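Local coordinates for protein O-ureido-L-serine synthase (PDB 3X44) that catalyses the pyridoxal-phosphate-dependent addition of hydroxyurea to O-acetyl-L-serine, giving O-ureido-L-serine for D-cycloserine biosynthesis, and also makes L-cysteine from sulfide, at residues L209-I219 against R233-E244. The protein carries 1 engineered substitution. Residues are numbered along the deposited sequence; the frame is centred on the assembly and turned at random.
Sequences LARGEWSPHQI and RSVIDDLVTMDE
Leu209 lies over one face of the Arg233 guanidinium, its CD1 standing 3.5 Å above the plane and displaced toward the rim. The His217 ring has Ser215 O and Ile219 CA at its edge, in plane, and its ND1 accepts from Ile219 N, 21° out of that plane. At Arg233, a water accepts from NH1 and donates to Leu209 O (2.7 Å), so a polar bridge accompanies the apolar cover. At this end too, Leu209 CD2 meets Ile236 CD1 tip to tip at 4.0 Å, and Leu239 CD2 touches Ala210 CB at 3.9 Å. Farther along, Arg211 NH2 comes obliquely to within 4.2 Å of Thr241 CG2, while Arg211 NE makes a salt bridge to Glu213 OE2. At the far end, the Glu244 carboxylate and Gln218 amide are turned 74° against each other. Both hydrogen bonds reach the carboxylate from above its plane: Gln218 N meets Glu244 OE2 at 2.7 Å (N-H...O 163°), and Gln218 NE2 donates to Glu244 OE1 at 3.1 Å, the acceptor lying almost in the amide plane. Glu244 OE2 also takes a weak hydrogen bond from Asn205 ND2. Next to this polar pair, Ile219 CG1 packs 3.7 Å from Glu244 CB, and the Ile219 side chain continues onto Ser265, a pyridoxal-phosphate-binding residue. Helix 208-211 thus packs on Leu239 of strand 238-242, outermost in the mixed sheet within this chain, and the loop after it is tied to Glu244, where helix 244-257 follows the beta-alpha-beta unit of strand 197-203, helix 208-211 and strand 238-242 in the cysteine synthase fold.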
loop_
_atom_site.group_PDB
_atom_site.type_symbol
_atom_site.label_atom_id
_atom_site.label_comp_id
_atom_site.label_asym_id
_atom_site.label_seq_id
_atom_site.Cartn_x
_atom_site.Cartn_y
_atom_site.Cartn_z
ATOM N N LEU A 209 28.800 -0.482 -25.672
ATOM C CA LEU A 209 28.260 0.794 -26.129
ATOM C C LEU A 209 29.300 1.908 -26.172
ATOM O O LEU A 209 29.312 2.719 -27.101
ATOM C CB LEU A 209 27.099 1.216 -25.228
ATOM C CG LEU A 209 26.276 2.440 -25.629
ATOM C CD1 LEU A 209 25.687 2.248 -27.028
ATOM C CD2 LEU A 209 25.167 2.644 -24.608
ATOM N N ALA A 210 30.171 1.946 -25.169
ATOM C CA ALA A 210 31.197 2.978 -25.099
ATOM C C ALA A 210 32.321 2.779 -26.108
ATOM O O ALA A 210 32.695 3.716 -26.818
ATOM C CB ALA A 210 31.769 3.053 -23.685
ATOM N N ARG A 211 32.848 1.560 -26.188
ATOM C CA ARG A 211 33.948 1.286 -27.105
ATOM C C ARG A 211 33.736 0.118 -28.059
ATOM O O ARG A 211 34.634 -0.229 -28.825
ATOM C CB ARG A 211 35.226 1.056 -26.305
ATOM C CG ARG A 211 35.409 2.043 -25.167
ATOM C CD ARG A 211 36.849 2.087 -24.699
ATOM N NE ARG A 211 37.054 1.277 -23.503
ATOM C CZ ARG A 211 36.618 1.609 -22.292
ATOM N NH1 ARG A 211 35.949 2.741 -22.112
ATOM N NH2 ARG A 211 36.845 0.805 -21.259
ATOM N N GLY A 212 32.558 -0.490 -28.021
ATOM C CA GLY A 212 32.298 -1.611 -28.905
ATOM C C GLY A 212 33.088 -2.844 -28.505
ATOM O O GLY A 212 33.472 -3.657 -29.349
ATOM N N GLU A 213 33.327 -2.990 -27.209
ATOM C CA GLU A 213 34.082 -4.129 -26.704
ATOM C C GLU A 213 33.200 -5.135 -25.967
ATOM O O GLU A 213 32.238 -4.759 -25.296
ATOM C CB GLU A 213 35.181 -3.643 -25.759
ATOM C CG GLU A 213 36.369 -3.026 -26.464
ATOM C CD GLU A 213 37.143 -2.073 -25.581
ATOM O OE1 GLU A 213 37.870 -1.222 -26.131
ATOM O OE2 GLU A 213 37.026 -2.175 -24.338
ATOM N N TRP A 214 33.528 -6.415 -26.108
ATOM C CA TRP A 214 32.793 -7.462 -25.413
ATOM C C TRP A 214 33.656 -8.672 -25.137
ATOM O O TRP A 214 34.479 -9.083 -25.961
ATOM C CB TRP A 214 31.553 -7.925 -26.181
ATOM C CG TRP A 214 30.677 -8.817 -25.331
ATOM C CD1 TRP A 214 29.701 -8.418 -24.463
ATOM C CD2 TRP A 214 30.723 -10.252 -25.249
ATOM N NE1 TRP A 214 29.137 -9.511 -23.849
ATOM C CE2 TRP A 214 29.743 -10.648 -24.312
ATOM C CE3 TRP A 214 31.494 -11.237 -25.876
ATOM C CZ2 TRP A 214 29.513 -11.990 -23.986
ATOM C CZ3 TRP A 214 31.266 -12.575 -25.552
ATOM C CH2 TRP A 214 30.283 -12.936 -24.613
ATOM N N SER A 215 33.451 -9.228 -23.953
ATOM C CA SER A 215 34.155 -10.410 -23.512
ATOM C C SER A 215 33.269 -11.044 -22.458
ATOM O O SER A 215 32.545 -10.346 -21.759
ATOM C CB SER A 215 35.496 -10.029 -22.883
ATOM O OG SER A 215 36.490 -9.840 -23.874
ATOM N N PRO A 216 33.267 -12.379 -22.369
ATOM C CA PRO A 216 32.421 -12.977 -21.334
ATOM C C PRO A 216 32.845 -12.314 -20.016
ATOM O O PRO A 216 34.033 -12.085 -19.793
ATOM C CB PRO A 216 32.786 -14.461 -21.381
ATOM C CG PRO A 216 33.299 -14.680 -22.771
ATOM C CD PRO A 216 33.971 -13.387 -23.180
ATOM N N HIS A 217 31.885 -11.981 -19.161
ATOM C CA HIS A 217 32.201 -11.320 -17.897
ATOM C C HIS A 217 31.378 -11.903 -16.755
ATOM O O HIS A 217 30.474 -12.709 -16.981
ATOM C CB HIS A 217 31.930 -9.821 -18.016
ATOM C CG HIS A 217 30.509 -9.504 -18.356
ATOM N ND1 HIS A 217 29.557 -9.238 -17.395
ATOM C CD2 HIS A 217 29.861 -9.487 -19.544
ATOM C CE1 HIS A 217 28.384 -9.073 -17.978
ATOM N NE2 HIS A 217 28.540 -9.220 -19.281
ATOM N N GLN A 218 31.676 -11.469 -15.533
ATOM C CA GLN A 218 30.995 -11.995 -14.359
ATOM C C GLN A 218 29.807 -11.213 -13.808
ATOM O O GLN A 218 29.216 -11.620 -12.808
ATOM C CB GLN A 218 32.020 -12.219 -13.252
ATOM C CG GLN A 218 33.191 -13.060 -13.719
ATOM C CD GLN A 218 33.948 -13.693 -12.580
ATOM O OE1 GLN A 218 33.498 -14.677 -11.990
ATOM N NE2 GLN A 218 35.109 -13.134 -12.263
ATOM N N ILE A 219 29.447 -10.097 -14.431
ATOM C CA ILE A 219 28.300 -9.356 -13.915
ATOM C C ILE A 219 27.044 -9.843 -14.628
ATOM O O ILE A 219 26.426 -9.130 -15.418
ATOM C CB ILE A 219 28.466 -7.828 -14.069
ATOM C CG1 ILE A 219 29.837 -7.396 -13.549
ATOM C CG2 ILE A 219 27.413 -7.125 -13.245
ATOM C CD1 ILE A 219 30.111 -5.907 -13.667
ATOM N N ARG A 233 19.534 5.589 -26.840
ATOM C CA ARG A 233 20.784 6.152 -26.375
ATOM C C ARG A 233 20.684 7.588 -25.870
ATOM O O ARG A 233 21.468 8.002 -25.009
ATOM C CB ARG A 233 21.811 6.053 -27.508
ATOM C CG ARG A 233 22.826 7.156 -27.550
ATOM C CD ARG A 233 24.137 6.619 -28.049
ATOM N NE ARG A 233 25.144 6.602 -26.995
ATOM C CZ ARG A 233 26.330 6.017 -27.110
ATOM N NH1 ARG A 233 26.662 5.397 -28.238
ATOM N NH2 ARG A 233 27.184 6.058 -26.098
ATOM N N SER A 234 19.710 8.333 -26.383
ATOM C CA SER A 234 19.535 9.729 -26.001
ATOM C C SER A 234 19.184 10.003 -24.531
ATOM O O SER A 234 19.313 11.138 -24.073
ATOM C CB SER A 234 18.492 10.390 -26.910
ATOM O OG SER A 234 17.206 9.840 -26.708
ATOM N N VAL A 235 18.758 8.986 -23.786
ATOM C CA VAL A 235 18.407 9.208 -22.379
ATOM C C VAL A 235 19.616 9.202 -21.446
ATOM O O VAL A 235 19.504 9.564 -20.275
ATOM C CB VAL A 235 17.399 8.152 -21.865
ATOM C CG1 VAL A 235 16.180 8.117 -22.765
ATOM C CG2 VAL A 235 18.069 6.788 -21.792
ATOM N N ILE A 236 20.770 8.799 -21.966
ATOM C CA ILE A 236 21.985 8.729 -21.165
ATOM C C ILE A 236 22.785 10.035 -21.071
ATOM O O ILE A 236 23.110 10.648 -22.083
ATOM C CB ILE A 236 22.926 7.634 -21.704
ATOM C CG1 ILE A 236 22.179 6.297 -21.780
ATOM C CG2 ILE A 236 24.169 7.528 -20.818
ATOM C CD1 ILE A 236 22.962 5.202 -22.458
ATOM N N ASP A 237 23.098 10.443 -19.843
ATOM C CA ASP A 237 23.894 11.645 -19.599
ATOM C C ASP A 237 25.313 11.220 -19.256
ATOM O O ASP A 237 26.278 11.871 -19.645
ATOM C CB ASP A 237 23.325 12.451 -18.431
ATOM C CG ASP A 237 21.907 12.897 -18.675
ATOM O OD1 ASP A 237 21.027 12.534 -17.865
ATOM O OD2 ASP A 237 21.674 13.609 -19.679
ATOM N N ASP A 238 25.435 10.115 -18.525
ATOM C CA ASP A 238 26.738 9.601 -18.133
ATOM C C ASP A 238 26.884 8.121 -18.452
ATOM O O ASP A 238 26.160 7.286 -17.904
ATOM C CB ASP A 238 26.967 9.807 -16.633
ATOM C CG ASP A 238 26.995 11.265 -16.246
ATOM O OD1 ASP A 238 27.799 12.012 -16.831
ATOM O OD2 ASP A 238 26.213 11.665 -15.358
ATOM N N LEU A 239 27.825 7.805 -19.338
ATOM C CA LEU A 239 28.116 6.425 -19.724
ATOM C C LEU A 239 29.467 6.074 -19.085
ATOM O O LEU A 239 30.514 6.566 -19.512
ATOM C CB LEU A 239 28.198 6.310 -21.254
ATOM C CG LEU A 239 28.475 4.921 -21.843
ATOM C CD1 LEU A 239 27.447 3.923 -21.333
ATOM C CD2 LEU A 239 28.440 4.994 -23.373
ATOM N N VAL A 240 29.431 5.230 -18.056
ATOM C CA VAL A 240 30.631 4.839 -17.317
ATOM C C VAL A 240 30.867 3.333 -17.290
ATOM O O VAL A 240 30.078 2.556 -17.836
ATOM C CB VAL A 240 30.534 5.321 -15.858
ATOM C CG1 VAL A 240 30.395 6.834 -15.815
ATOM C CG2 VAL A 240 29.329 4.666 -15.181
ATOM N N THR A 241 31.965 2.931 -16.650
ATOM C CA THR A 241 32.305 1.522 -16.511
ATOM C C THR A 241 32.447 1.167 -15.039
ATOM O O THR A 241 32.594 2.042 -14.185
ATOM C CB THR A 241 33.640 1.169 -17.194
ATOM O OG1 THR A 241 34.667 2.048 -16.718
ATOM C CG2 THR A 241 33.516 1.272 -18.702
ATOM N N MET A 242 32.396 -0.127 -14.758
ATOM C CA MET A 242 32.541 -0.652 -13.406
ATOM C C MET A 242 33.108 -2.061 -13.557
ATOM O O MET A 242 32.602 -2.860 -14.350
ATOM C CB MET A 242 31.186 -0.700 -12.693
ATOM C CG MET A 242 31.215 -1.407 -11.336
ATOM S SD MET A 242 32.474 -0.741 -10.201
ATOM C CE MET A 242 31.895 0.953 -10.006
ATOM N N ASP A 243 34.165 -2.359 -12.812
ATOM C CA ASP A 243 34.783 -3.673 -12.894
ATOM C C ASP A 243 34.013 -4.670 -12.032
ATOM O O ASP A 243 33.486 -4.324 -10.972
ATOM C CB ASP A 243 36.249 -3.594 -12.459
ATOM C CG ASP A 243 36.400 -3.317 -10.986
ATOM O OD1 ASP A 243 36.314 -2.137 -10.599
ATOM O OD2 ASP A 243 36.593 -4.283 -10.217
ATOM N N GLU A 244 33.964 -5.914 -12.491
ATOM C CA GLU A 244 33.223 -6.956 -11.799
ATOM C C GLU A 244 33.624 -7.216 -10.355
ATOM O O GLU A 244 32.764 -7.467 -9.519
ATOM C CB GLU A 244 33.280 -8.259 -12.601
ATOM C CG GLU A 244 34.681 -8.764 -12.912
ATOM C CD GLU A 244 34.673 -9.825 -13.991
ATOM O OE1 GLU A 244 35.600 -10.664 -14.021
ATOM O OE2 GLU A 244 33.733 -9.825 -14.812
HETATM O O HOH W 1 29.494 5.304 -27.984
#